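Local atomic coordinates of dihydrodipicolinate synthase family protein (Sinorhizobium meliloti, PDB entry 4DNH), a protein that is of unknown function but folds as a TIM barrel and probably belongs to the dihydrodipicolinate synthase family. Residues Ala157-Tyr171 / Met194-Ala206. Residues are numbered along the deposited sequence; the frame is centred on the assembly and turned at random.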
# COMPACT_ATOMS: atom_id res chain seq x y z
N ALA A 157 3.83 10.21 -7.33
CA ALA A 157 4.10 10.48 -8.74
C ALA A 157 2.88 11.16 -9.33
O ALA A 157 1.77 11.02 -8.82
CB ALA A 157 4.41 9.19 -9.47
N SER A 158 3.10 11.92 -10.40
CA SER A 158 2.08 12.81 -10.94
C SER A 158 1.67 12.44 -12.38
O SER A 158 2.50 12.37 -13.29
CB SER A 158 2.57 14.26 -10.83
OG SER A 158 1.98 15.13 -11.78
N ARG A 159 0.37 12.19 -12.54
CA ARG A 159 -0.26 11.83 -13.82
C ARG A 159 0.00 12.94 -14.86
O ARG A 159 0.43 12.66 -15.98
CB ARG A 159 -1.78 11.66 -13.59
CG ARG A 159 -2.47 10.34 -13.95
CD ARG A 159 -1.97 9.18 -13.11
NE ARG A 159 -2.92 8.30 -12.37
CZ ARG A 159 -4.25 8.33 -12.32
NH1 ARG A 159 -4.86 7.42 -11.55
NH2 ARG A 159 -4.98 9.21 -13.00
N ALA A 160 -0.21 14.21 -14.48
CA ALA A 160 -0.10 15.35 -15.41
C ALA A 160 1.34 15.59 -15.88
O ALA A 160 1.57 16.01 -17.03
CB ALA A 160 -0.65 16.61 -14.77
N LEU A 161 2.29 15.31 -14.99
CA LEU A 161 3.71 15.44 -15.29
C LEU A 161 4.19 14.33 -16.25
O LEU A 161 4.92 14.62 -17.21
CB LEU A 161 4.54 15.47 -14.00
CG LEU A 161 6.07 15.63 -14.11
CD1 LEU A 161 6.50 16.97 -14.70
CD2 LEU A 161 6.71 15.41 -12.76
N ALA A 162 3.75 13.09 -16.03
CA ALA A 162 4.06 11.97 -16.95
C ALA A 162 3.62 12.23 -18.41
O ALA A 162 4.20 11.69 -19.34
CB ALA A 162 3.50 10.65 -16.44
N ALA A 163 2.58 13.06 -18.57
CA ALA A 163 2.04 13.45 -19.88
C ALA A 163 2.61 14.77 -20.40
O ALA A 163 2.59 15.01 -21.60
CB ALA A 163 0.53 13.52 -19.81
N ALA A 164 3.09 15.63 -19.51
CA ALA A 164 3.62 16.93 -19.96
C ALA A 164 5.13 16.92 -20.16
O ALA A 164 5.65 17.65 -21.01
CB ALA A 164 3.20 18.04 -19.01
N ALA A 165 5.84 16.11 -19.38
CA ALA A 165 7.31 16.09 -19.38
C ALA A 165 7.90 15.79 -20.75
O ALA A 165 7.56 14.80 -21.38
CB ALA A 165 7.82 15.09 -18.35
N LYS A 166 8.80 16.65 -21.21
CA LYS A 166 9.43 16.44 -22.52
C LYS A 166 10.80 15.76 -22.40
O LYS A 166 11.58 15.72 -23.35
CB LYS A 166 9.48 17.76 -23.32
CG LYS A 166 8.10 18.21 -23.76
CD LYS A 166 8.09 19.50 -24.56
CE LYS A 166 6.68 19.76 -25.08
NZ LYS A 166 6.61 20.95 -25.97
N GLY A 167 11.05 15.18 -21.23
CA GLY A 167 12.29 14.47 -20.93
C GLY A 167 12.63 14.47 -19.45
O GLY A 167 11.82 14.88 -18.62
N PRO A 168 13.85 14.01 -19.10
CA PRO A 168 14.33 13.96 -17.72
C PRO A 168 14.39 15.34 -17.03
O PRO A 168 14.14 15.43 -15.82
CB PRO A 168 15.74 13.38 -17.85
CG PRO A 168 15.75 12.66 -19.15
CD PRO A 168 14.86 13.48 -20.04
N GLU A 169 14.69 16.39 -17.80
CA GLU A 169 14.96 17.72 -17.24
C GLU A 169 13.76 18.37 -16.55
O GLU A 169 13.92 19.16 -15.62
CB GLU A 169 15.58 18.64 -18.30
CG GLU A 169 14.64 19.13 -19.41
CD GLU A 169 14.26 18.07 -20.43
OE1 GLU A 169 15.08 17.15 -20.69
OE2 GLU A 169 13.15 18.16 -20.99
N ASP A 170 12.56 18.02 -17.00
CA ASP A 170 11.33 18.52 -16.39
C ASP A 170 11.09 17.88 -15.01
O ASP A 170 10.62 18.54 -14.08
CB ASP A 170 10.14 18.31 -17.32
CG ASP A 170 10.19 19.21 -18.54
OD1 ASP A 170 10.69 20.35 -18.44
OD2 ASP A 170 9.71 18.80 -19.61
N TYR A 171 11.43 16.61 -14.88
CA TYR A 171 11.35 15.96 -13.58
C TYR A 171 12.34 16.58 -12.61
O TYR A 171 12.03 16.74 -11.43
CB TYR A 171 11.63 14.47 -13.70
CG TYR A 171 10.55 13.72 -14.42
CD1 TYR A 171 10.56 13.60 -15.81
CD2 TYR A 171 9.50 13.15 -13.71
CE1 TYR A 171 9.56 12.91 -16.47
CE2 TYR A 171 8.50 12.47 -14.35
CZ TYR A 171 8.53 12.35 -15.73
OH TYR A 171 7.53 11.66 -16.35
N MSE A 194 2.05 -0.89 -13.82
CA MSE A 194 1.10 -1.98 -13.58
C MSE A 194 0.11 -1.55 -12.53
O MSE A 194 -1.03 -2.04 -12.50
CB MSE A 194 1.81 -3.26 -13.19
CG MSE A 194 3.30 -3.05 -13.44
SE MSE A 194 4.13 -2.48 -11.75
CE MSE A 194 4.97 -4.26 -11.70
N PHE A 195 0.53 -0.62 -11.67
CA PHE A 195 -0.34 -0.01 -10.69
C PHE A 195 -1.10 1.19 -11.28
O PHE A 195 -2.30 1.39 -11.00
CB PHE A 195 0.43 0.38 -9.43
CG PHE A 195 1.00 -0.80 -8.67
CD1 PHE A 195 0.17 -1.62 -7.90
CD2 PHE A 195 2.36 -1.10 -8.74
CE1 PHE A 195 0.69 -2.71 -7.21
CE2 PHE A 195 2.88 -2.18 -8.04
CZ PHE A 195 2.04 -2.98 -7.28
N ASP A 196 -0.40 1.98 -12.11
CA ASP A 196 -1.01 3.12 -12.76
C ASP A 196 -0.48 3.26 -14.18
O ASP A 196 0.66 3.72 -14.38
CB ASP A 196 -0.77 4.41 -11.96
CG ASP A 196 -1.84 5.48 -12.21
OD1 ASP A 196 -2.39 5.56 -13.34
OD2 ASP A 196 -2.14 6.23 -11.26
N PRO A 197 -1.28 2.84 -15.17
CA PRO A 197 -0.83 2.91 -16.57
C PRO A 197 -0.51 4.35 -17.00
O PRO A 197 0.38 4.55 -17.81
CB PRO A 197 -2.02 2.34 -17.36
CG PRO A 197 -2.77 1.51 -16.37
CD PRO A 197 -2.61 2.22 -15.05
N ALA A 198 -1.19 5.34 -16.42
CA ALA A 198 -0.92 6.75 -16.76
C ALA A 198 0.42 7.30 -16.20
O ALA A 198 0.76 8.46 -16.44
CB ALA A 198 -2.10 7.64 -16.38
N LEU A 199 1.17 6.46 -15.48
CA LEU A 199 2.49 6.85 -15.00
C LEU A 199 3.61 6.26 -15.86
O LEU A 199 4.72 6.01 -15.39
CB LEU A 199 2.66 6.47 -13.53
CG LEU A 199 1.78 7.29 -12.61
CD1 LEU A 199 2.08 6.93 -11.17
CD2 LEU A 199 1.98 8.78 -12.87
N GLU A 200 3.29 6.06 -17.13
CA GLU A 200 4.15 5.45 -18.12
C GLU A 200 5.41 6.27 -18.43
O GLU A 200 5.34 7.44 -18.84
CB GLU A 200 3.33 5.19 -19.40
CG GLU A 200 2.54 6.39 -19.93
CD GLU A 200 1.59 6.06 -21.07
OE1 GLU A 200 1.85 5.10 -21.84
OE2 GLU A 200 0.57 6.78 -21.22
N GLY A 201 6.57 5.64 -18.24
CA GLY A 201 7.87 6.27 -18.48
C GLY A 201 8.21 7.40 -17.52
O GLY A 201 8.78 8.41 -17.94
N TYR A 202 7.87 7.23 -16.25
CA TYR A 202 8.14 8.25 -15.24
C TYR A 202 9.66 8.47 -15.04
O TYR A 202 10.44 7.52 -15.14
CB TYR A 202 7.44 7.91 -13.91
CG TYR A 202 7.11 9.13 -13.08
CD1 TYR A 202 6.00 9.92 -13.37
CD2 TYR A 202 7.91 9.49 -11.99
CE1 TYR A 202 5.69 11.04 -12.61
CE2 TYR A 202 7.61 10.61 -11.22
CZ TYR A 202 6.50 11.37 -11.53
OH TYR A 202 6.21 12.48 -10.78
N TRP A 203 10.03 9.72 -14.76
CA TRP A 203 11.42 10.23 -14.71
C TRP A 203 11.99 10.62 -16.06
O TRP A 203 13.08 11.19 -16.13
CB TRP A 203 12.38 9.31 -13.95
CG TRP A 203 11.91 9.01 -12.54
CD1 TRP A 203 11.51 7.78 -12.02
CD2 TRP A 203 11.74 9.96 -11.43
NE1 TRP A 203 11.14 7.90 -10.71
CE2 TRP A 203 11.25 9.18 -10.29
CE3 TRP A 203 11.95 11.32 -11.27
CZ2 TRP A 203 10.98 9.76 -9.06
CZ3 TRP A 203 11.68 11.90 -10.02
CH2 TRP A 203 11.20 11.13 -8.95
N GLY A 204 11.25 10.33 -17.12
CA GLY A 204 11.62 10.77 -18.47
C GLY A 204 12.15 9.71 -19.42
O GLY A 204 12.54 10.03 -20.54
N ASN A 205 12.17 8.45 -18.98
CA ASN A 205 12.60 7.35 -19.84
C ASN A 205 11.69 6.12 -19.74
O ASN A 205 11.25 5.75 -18.65
CB ASN A 205 14.04 6.95 -19.53
CG ASN A 205 14.71 6.25 -20.70
OD1 ASN A 205 14.18 5.28 -21.26
ND2 ASN A 205 15.88 6.74 -21.09
N ALA A 206 11.44 5.50 -20.88
CA ALA A 206 10.61 4.29 -20.94
C ALA A 206 11.32 3.07 -20.31
O ALA A 206 10.67 2.10 -19.90
CB ALA A 206 10.18 4.01 -22.38
O HOH W 1 -0.56 10.56 -17.56
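The loop 194-206 packs against helix 159-164 and the start of helix 168-181, with the CA atoms of Pro168 and Gly204 4.3 Å apart; the loop itself makes two overlapping type II turns, Leu199 to Tyr202 and Gly201 to Gly204. In this TIM barrel the contact joins two successive beta-alpha connections, those that follow strands 153-155 and 186-191. Tyr202 is its centre, with the ring sandwiched between Ala157 and Tyr171. Ala157 CB makes a CH-pi contact 3.9 Å from the ring centroid, while on the opposite face Tyr171 CE2 sits over the centre in an edge-to-face pair, planes at 76°. With CG anti to the backbone N (chi1 -153°), Tyr202 reaches over to the start of helix 159-164, where its OH accepts from Ser158 N at 3.2 Å; the same hydroxyl is hydrogen-bonded to Tyr175 OH. Trp203 N lies over one face of the Tyr171 ring, 3.2 Å from Tyr171 CE2, and Trp203 completes the aromatic cluster. Leu199 CD1 packs on Ala157 CB, and a water joins Arg159 O to Ala198 O. Arg159 forms a salt bridge to Asp196: NH1, also bonded to Gly88 O, adds a weak bond to OD2, while the modelled 2.5 Å from Arg159 NE to Asp196 OD2 is doubtful as an exact length.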